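Local coordinates for protein transcriptional regulator (Aquifex aeolicus, PDB 2EH3) that probably binds DNA through a helix-turn-helix domain and regulates transcription as a member of the TetR/AcrR family, and carries magnesium ions in its C-terminal domain, at residues Glu5-Leu8 against Glu9-Glu13; Glu70-Pro73 against Glu74-Leu77; Ile112-Ala115 against Lys116-Phe119. All coordinates share one frame; numbering follows the deposited sequence.

Interaction 1: Glu5-Leu8 against Glu9-Glu13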
loop_
_atom_site.group_PDB
_atom_site.type_symbol
_atom_site.label_atom_id
_atom_site.label_comp_id
_atom_site.label_asym_id
_atom_site.label_seq_id
_atom_site.Cartn_x
_atom_site.Cartn_y
_atom_site.Cartn_z
ATOM N N GLU A 5 -15.700 -22.440 11.693
ATOM C CA GLU A 5 -14.258 -22.280 11.733
ATOM C C GLU A 5 -13.613 -22.985 10.553
ATOM O O GLU A 5 -12.683 -22.463 9.937
ATOM C CB GLU A 5 -13.680 -22.861 13.028
ATOM C CG GLU A 5 -13.881 -22.000 14.262
ATOM C CD GLU A 5 -15.332 -21.751 14.581
ATOM O OE1 GLU A 5 -16.125 -22.730 14.629
ATOM O OE2 GLU A 5 -15.674 -20.565 14.793
ATOM N N ARG A 6 -14.097 -24.173 10.215
ATOM C CA ARG A 6 -13.498 -24.885 9.093
ATOM C C ARG A 6 -13.710 -24.137 7.776
ATOM O O ARG A 6 -12.789 -24.044 6.945
ATOM C CB ARG A 6 -14.066 -26.307 8.990
ATOM C CG ARG A 6 -13.583 -27.211 10.099
ATOM C CD ARG A 6 -13.356 -28.634 9.600
ATOM N NE ARG A 6 -14.603 -29.353 9.361
ATOM C CZ ARG A 6 -15.223 -29.455 8.190
ATOM N NH1 ARG A 6 -14.728 -28.883 7.097
ATOM N NH2 ARG A 6 -16.348 -30.151 8.118
ATOM N N ILE A 7 -14.907 -23.606 7.583
ATOM C CA ILE A 7 -15.197 -22.845 6.370
ATOM C C ILE A 7 -14.264 -21.628 6.330
ATOM O O ILE A 7 -13.695 -21.317 5.292
ATOM C CB ILE A 7 -16.654 -22.374 6.366
ATOM C CG1 ILE A 7 -17.572 -23.582 6.221
ATOM C CG2 ILE A 7 -16.906 -21.376 5.236
ATOM C CD1 ILE A 7 -19.045 -23.279 6.482
ATOM N N LEU A 8 -14.124 -20.931 7.448
ATOM C CA LEU A 8 -13.241 -19.766 7.468
ATOM C C LEU A 8 -11.809 -20.129 7.093
ATOM O O LEU A 8 -11.148 -19.381 6.357
ATOM C CB LEU A 8 -13.283 -19.106 8.854
ATOM C CG LEU A 8 -14.567 -18.308 9.068
ATOM C CD1 LEU A 8 -14.757 -18.010 10.561
ATOM C CD2 LEU A 8 -14.497 -17.025 8.263
ATOM N N GLU A 9 -11.318 -21.264 7.588
ATOM C CA GLU A 9 -9.944 -21.671 7.300
ATOM C C GLU A 9 -9.738 -22.009 5.837
ATOM O O GLU A 9 -8.749 -21.568 5.229
ATOM C CB GLU A 9 -9.526 -22.841 8.207
ATOM C CG GLU A 9 -9.404 -22.437 9.685
ATOM C CD GLU A 9 -8.468 -21.241 9.876
ATOM O OE1 GLU A 9 -7.288 -21.340 9.459
ATOM O OE2 GLU A 9 -8.914 -20.210 10.425
ATOM N N VAL A 10 -10.682 -22.758 5.265
ATOM C CA VAL A 10 -10.600 -23.130 3.863
ATOM C C VAL A 10 -10.688 -21.885 2.977
ATOM O O VAL A 10 -9.966 -21.778 1.984
ATOM C CB VAL A 10 -11.740 -24.119 3.497
ATOM C CG1 VAL A 10 -11.865 -24.273 1.993
ATOM C CG2 VAL A 10 -11.441 -25.494 4.124
ATOM N N SER A 11 -11.567 -20.950 3.342
ATOM C CA SER A 11 -11.777 -19.731 2.534
ATOM C C SER A 11 -10.529 -18.848 2.583
ATOM O O SER A 11 -10.130 -18.260 1.573
ATOM C CB SER A 11 -13.015 -18.949 3.024
ATOM O OG SER A 11 -14.198 -19.742 2.968
ATOM N N LYS A 12 -9.908 -18.751 3.745
ATOM C CA LYS A 12 -8.680 -17.945 3.845
ATOM C C LYS A 12 -7.622 -18.556 2.948
ATOM O O LYS A 12 -6.900 -17.840 2.243
ATOM C CB LYS A 12 -8.171 -17.887 5.298
ATOM C CG LYS A 12 -8.918 -16.900 6.159
ATOM C CD LYS A 12 -8.276 -16.727 7.540
ATOM C CE LYS A 12 -8.547 -17.918 8.412
ATOM N NZ LYS A 12 -8.427 -17.549 9.867
ATOM N N GLU A 13 -7.538 -19.886 2.947
ATOM C CA GLU A 13 -6.559 -20.553 2.103
ATOM C C GLU A 13 -6.813 -20.316 0.616
ATOM O O GLU A 13 -5.881 -19.922 -0.105
ATOM C CB GLU A 13 -6.558 -22.066 2.377
ATOM C CG GLU A 13 -5.786 -22.444 3.639
ATOM C CD GLU A 13 -4.369 -21.882 3.627
ATOM O OE1 GLU A 13 -3.706 -21.946 2.557
ATOM O OE2 GLU A 13 -3.920 -21.385 4.683
HETATM O O HOH W 1 -11.129 -20.340 11.554
#

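Interaction 2: Glu70-Pro73 against Glu74-Leu77. With MG (magnesium ion), chain B.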
loop_
_atom_site.group_PDB
_atom_site.type_symbol
_atom_site.label_atom_id
_atom_site.label_comp_id
_atom_site.label_asym_id
_atom_site.label_seq_id
_atom_site.Cartn_x
_atom_site.Cartn_y
_atom_site.Cartn_z
ATOM N N GLU A 70 -0.247 -1.366 28.620
ATOM C CA GLU A 70 0.763 -0.925 29.594
ATOM C C GLU A 70 2.209 -1.172 29.124
ATOM O O GLU A 70 3.196 -0.840 29.822
ATOM C CB GLU A 70 0.553 -1.619 30.948
ATOM C CG GLU A 70 -0.798 -1.322 31.572
ATOM C CD GLU A 70 -0.951 0.160 31.914
ATOM O OE1 GLU A 70 0.054 0.831 32.216
ATOM O OE2 GLU A 70 -2.086 0.661 31.902
ATOM N N LYS A 71 2.352 -1.752 27.948
ATOM C CA LYS A 71 3.697 -2.006 27.408
ATOM C C LYS A 71 4.321 -0.738 26.805
ATOM O O LYS A 71 3.647 0.259 26.548
ATOM C CB LYS A 71 3.649 -3.068 26.293
ATOM C CG LYS A 71 3.102 -4.439 26.671
ATOM C CD LYS A 71 3.748 -4.993 27.927
ATOM C CE LYS A 71 3.375 -6.469 28.137
ATOM N NZ LYS A 71 1.896 -6.750 28.085
ATOM N N THR A 72 5.634 -0.776 26.602
ATOM C CA THR A 72 6.290 0.344 25.939
ATOM C C THR A 72 5.835 0.335 24.467
ATOM O O THR A 72 5.391 -0.675 23.935
ATOM C CB THR A 72 7.833 0.201 25.908
ATOM O OG1 THR A 72 8.185 -0.954 25.125
ATOM C CG2 THR A 72 8.401 0.023 27.303
ATOM N N PRO A 73 5.919 1.473 23.783
ATOM C CA PRO A 73 5.517 1.499 22.380
ATOM C C PRO A 73 6.280 0.450 21.545
ATOM O O PRO A 73 5.696 -0.213 20.704
ATOM C CB PRO A 73 5.881 2.928 21.947
ATOM C CG PRO A 73 5.601 3.688 23.169
ATOM C CD PRO A 73 6.195 2.836 24.281
ATOM N N GLU A 74 7.578 0.300 21.808
ATOM C CA GLU A 74 8.400 -0.658 21.079
ATOM C C GLU A 74 7.897 -2.084 21.275
ATOM O O GLU A 74 7.833 -2.885 20.325
ATOM C CB GLU A 74 9.862 -0.539 21.530
ATOM C CG GLU A 74 10.417 0.874 21.267
ATOM C CD GLU A 74 10.464 1.773 22.513
ATOM O OE1 GLU A 74 9.437 1.974 23.211
ATOM O OE2 GLU A 74 11.558 2.288 22.789
ATOM N N GLU A 75 7.559 -2.433 22.504
ATOM C CA GLU A 75 7.063 -3.787 22.753
ATOM C C GLU A 75 5.639 -3.997 22.212
ATOM O O GLU A 75 5.293 -5.090 21.737
ATOM C CB GLU A 75 7.151 -4.094 24.241
ATOM C CG GLU A 75 8.619 -4.330 24.693
ATOM C CD GLU A 75 9.292 -5.569 24.080
ATOM O OE1 GLU A 75 8.671 -6.638 24.085
ATOM O OE2 GLU A 75 10.457 -5.460 23.621
ATOM N N LEU A 76 4.796 -2.978 22.302
ATOM C CA LEU A 76 3.443 -3.118 21.739
ATOM C C LEU A 76 3.605 -3.348 20.219
ATOM O O LEU A 76 2.947 -4.214 19.626
ATOM C CB LEU A 76 2.627 -1.835 21.965
ATOM C CG LEU A 76 1.285 -1.845 21.217
ATOM C CD1 LEU A 76 0.333 -2.813 21.886
ATOM C CD2 LEU A 76 0.709 -0.406 21.188
ATOM N N LEU A 77 4.474 -2.568 19.580
ATOM C CA LEU A 77 4.665 -2.717 18.145
ATOM C C LEU A 77 5.289 -4.066 17.761
ATOM O O LEU A 77 4.957 -4.614 16.721
ATOM C CB LEU A 77 5.465 -1.520 17.592
ATOM C CG LEU A 77 4.579 -0.248 17.721
ATOM C CD1 LEU A 77 5.432 1.033 17.781
ATOM C CD2 LEU A 77 3.586 -0.209 16.579
HETATM MG MG MG B . 10.538 -7.882 23.206
HETATM O O HOH W 2 11.297 -7.736 25.468
HETATM O O HOH W 3 12.659 -7.160 22.488
#

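Interaction 3: Ile112-Ala115 against Lys116-Phe119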
loop_
_atom_site.group_PDB
_atom_site.type_symbol
_atom_site.label_atom_id
_atom_site.label_comp_id
_atom_site.label_asym_id
_atom_site.label_seq_id
_atom_site.Cartn_x
_atom_site.Cartn_y
_atom_site.Cartn_z
ATOM N N ILE A 112 -8.030 0.286 8.905
ATOM C CA ILE A 112 -6.761 0.969 9.106
ATOM C C ILE A 112 -7.003 2.156 10.015
ATOM O O ILE A 112 -6.247 2.385 10.960
ATOM C CB ILE A 112 -6.158 1.503 7.788
ATOM C CG1 ILE A 112 -5.807 0.339 6.855
ATOM C CG2 ILE A 112 -4.928 2.392 8.114
ATOM C CD1 ILE A 112 -4.575 -0.455 7.279
ATOM N N GLU A 113 -8.063 2.902 9.727
ATOM C CA GLU A 113 -8.379 4.082 10.529
ATOM C C GLU A 113 -8.620 3.681 11.968
ATOM O O GLU A 113 -8.196 4.390 12.881
ATOM C CB GLU A 113 -9.619 4.788 9.963
ATOM C CG GLU A 113 -10.105 6.003 10.755
ATOM C CD GLU A 113 -9.021 7.049 10.957
ATOM O OE1 GLU A 113 -8.134 7.153 10.088
ATOM O OE2 GLU A 113 -9.066 7.780 11.981
ATOM N N ASP A 114 -9.296 2.551 12.179
ATOM C CA ASP A 114 -9.557 2.119 13.547
ATOM C C ASP A 114 -8.268 1.767 14.250
ATOM O O ASP A 114 -8.071 2.137 15.415
ATOM C CB ASP A 114 -10.475 0.901 13.610
ATOM C CG ASP A 114 -10.822 0.522 15.048
ATOM O OD1 ASP A 114 -11.534 1.303 15.713
ATOM O OD2 ASP A 114 -10.364 -0.535 15.523
ATOM N N ALA A 115 -7.383 1.049 13.563
ATOM C CA ALA A 115 -6.109 0.687 14.169
ATOM C C ALA A 115 -5.337 1.976 14.482
ATOM O O ALA A 115 -4.696 2.088 15.535
ATOM C CB ALA A 115 -5.294 -0.190 13.210
ATOM N N LYS A 116 -5.389 2.942 13.559
ATOM C CA LYS A 116 -4.685 4.205 13.758
ATOM C C LYS A 116 -5.236 4.949 14.973
ATOM O O LYS A 116 -4.455 5.476 15.776
ATOM C CB LYS A 116 -4.809 5.094 12.518
ATOM C CG LYS A 116 -3.802 6.230 12.508
ATOM C CD LYS A 116 -3.710 6.852 11.126
ATOM C CE LYS A 116 -4.561 8.102 11.012
ATOM N NZ LYS A 116 -3.947 9.236 11.744
ATOM N N ARG A 117 -6.565 4.984 15.111
ATOM C CA ARG A 117 -7.180 5.663 16.249
ATOM C C ARG A 117 -6.734 5.016 17.556
ATOM O O ARG A 117 -6.398 5.717 18.516
ATOM C CB ARG A 117 -8.714 5.624 16.175
ATOM C CG ARG A 117 -9.334 6.576 15.154
ATOM C CD ARG A 117 -10.850 6.723 15.381
ATOM N NE ARG A 117 -11.579 5.454 15.288
ATOM C CZ ARG A 117 -11.984 4.901 14.145
ATOM N NH1 ARG A 117 -11.736 5.508 12.996
ATOM N NH2 ARG A 117 -12.634 3.745 14.150
ATOM N N ARG A 118 -6.706 3.683 17.595
ATOM C CA ARG A 118 -6.292 3.004 18.816
ATOM C C ARG A 118 -4.826 3.225 19.138
ATOM O O ARG A 118 -4.443 3.398 20.304
ATOM C CB ARG A 118 -6.575 1.505 18.704
ATOM C CG ARG A 118 -8.037 1.229 18.653
ATOM C CD ARG A 118 -8.292 -0.247 18.455
ATOM N NE ARG A 118 -9.726 -0.522 18.348
ATOM C CZ ARG A 118 -10.511 -0.733 19.401
ATOM N NH1 ARG A 118 -10.000 -0.702 20.626
ATOM N NH2 ARG A 118 -11.796 -0.980 19.221
ATOM N N PHE A 119 -3.985 3.200 18.112
ATOM C CA PHE A 119 -2.586 3.423 18.314
ATOM C C PHE A 119 -2.371 4.857 18.815
ATOM O O PHE A 119 -1.560 5.113 19.719
ATOM C CB PHE A 119 -1.852 3.171 16.996
ATOM C CG PHE A 119 -0.371 3.238 17.113
ATOM C CD1 PHE A 119 0.296 2.759 18.241
ATOM C CD2 PHE A 119 0.373 3.776 16.055
ATOM C CE1 PHE A 119 1.687 2.810 18.319
ATOM C CE2 PHE A 119 1.751 3.831 16.122
ATOM C CZ PHE A 119 2.414 3.350 17.251
HETATM O O HOH W 4 -11.492 3.380 17.715
#

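Interaction 1: Glu5-Leu8 against Glu9-Glu13
Ser11 and Ile7, one helical turn apart, share a doubly used carbonyl. Ile7 O takes the backbone N-H of Ser11 almost head-on, and Ser11 OG also donates to it at 2.9 Å. The hydroxyl comes in 41° above the carbonyl plane; OG sits beside its own backbone N (chi1 -58°), which turns it back over the preceding turn. The side-chain bond gives this buried hydroxyl an acceptor within its own helix.

The other main-chain bonds are plain i to i+4 links: Glu9 N to Glu5 O, Val10 N to Arg6 O and Lys12 N to Leu8 O, each at 3.0 Å.

All of this lies on helix 3-18, the first helix of the TetR-type DNA-binding domain, whose predicted helix-turn-helix follows in the chain. Its buried side faces that motif and helix 46-67: Leu8 packs on Phe43 and Ile53, Ile7 on Leu34 and Phe43, and Ser11 touches Ile28 and Leu49.

Charged and water-mediated contacts occupy another side. A water bridges Glu9 OE2 and Glu5 O, donating to both, with its oxygen 3.1 Å from Glu5 O. Lys12 NZ closes a salt bridge on the same Glu9 OE2 at 2.8 Å, from the syn side and 28° out of the carboxylate plane; on its way the lysine chain passes Leu8 O, with CG 3.3 Å from that oxygen. The Glu5 carboxylate turns elsewhere, to Gly2 N and Arg56, while Arg6 NH1 donates to Ala32 O.

Interaction 2: Glu70-Pro73 against Glu74-Leu77
The Glu74 carboxylate swings back along Pro73, lying beside that puckered ring, and brings OE1 within 3.5 Å of Pro73 CD and 3.6 Å of Thr72 CB. The Glu75 carboxylate instead presents both oxygens to a magnesium ion, OE1 at 2.4 Å and OE2 at 2.5 Å, a bidentate grip; two waters also bind the ion, and Glu78 completes the ligands seen.

Thr72 is the N-cap of helix 73-86, and Pro73 stands in the first turn, where a residue lacking an N-H costs no helical bond. Thr72 OG1, held between the backbone N and the carbonyl carbon (chi1 64°), accepts from Glu75 N at 3.1 Å, with an N-H...O angle of 160°. The same oxygen lies 3.4 Å from Glu75 CG, the threonine and glutamate side chains running alongside each other. Leu76 N then bonds to Thr72 O and Leu77 N to Pro73 O, starting the regular ladder in which each N-H reaches four residues back; Leu77 CG and CD1 brush that proline carbonyl oxygen.

On the buried side the proline rests on Phe122 and Leu123, both of helix 105-126, and on Phe127 and Phe172, while Leu76 reaches Leu64 and Phe65 of helix 46-67 and also Phe122.

Interaction 3: Ile112-Ala115 against Lys116-Phe119
From Ile112 to Phe119 the backbone is unbroken helix, each N-H from Lys116 to Phe119 bonding to the carbonyl four residues back. Over it Asp114 reaches two arginines. With CG anti to its backbone N (chi1 -176°), its carboxylate leans toward the next turn: OD2 takes Arg118 NE at 2.9 Å on the syn side, lying in the guanidinium plane, although the two flat groups are 70° apart. His58 of helix 46-67 is a second partner of OD2. OD1 meets Arg117 NH2 at 3.1 Å, a salt bridge whose hydrogen bond is weak (121°), and a water joins OD1 to Arg117 NE. One face of the Arg117 guanidinium lies over Asp114 CA and Glu113 O. Replacing Arg118 with an alanine would probably leave Asp114 OD2 without this charged mate and uncover part of Ile62 and Phe65 on helix 46-67.

Phe119 touches Phe65 of helix 46-67 and Ile138 of helix 131-152, while Ile112, Glu113 and Lys116 touch the second subunit of the TetR-type dimer. A single carboxylate thus ties two arginines and a histidine together, and the two positive charges would favour its ionised form.

Overall arrangement
All three are local contacts between neighbours in the chain; interactions 1 and 3 lie within helices, and interaction 2 is the capped start of one. Interaction 1 lies in the TetR-type, probably DNA-binding, N-terminal part; interactions 2 and 3 belong to the C-terminal domain, across the chain's centre from it, with centres about 31 and 26 Å from its own. Those two touch: Leu77 CD2 packs 3.8 Å from Phe119 CZ, joining helices 73-86 and 105-126. Interactions 1 and 2 each pair a buried apolar side with an exposed polar one, whereas interaction 3 is mainly a surface contact, a salt-bridge network close to the subunit interface. Helix 46-67 meets side chains of all three.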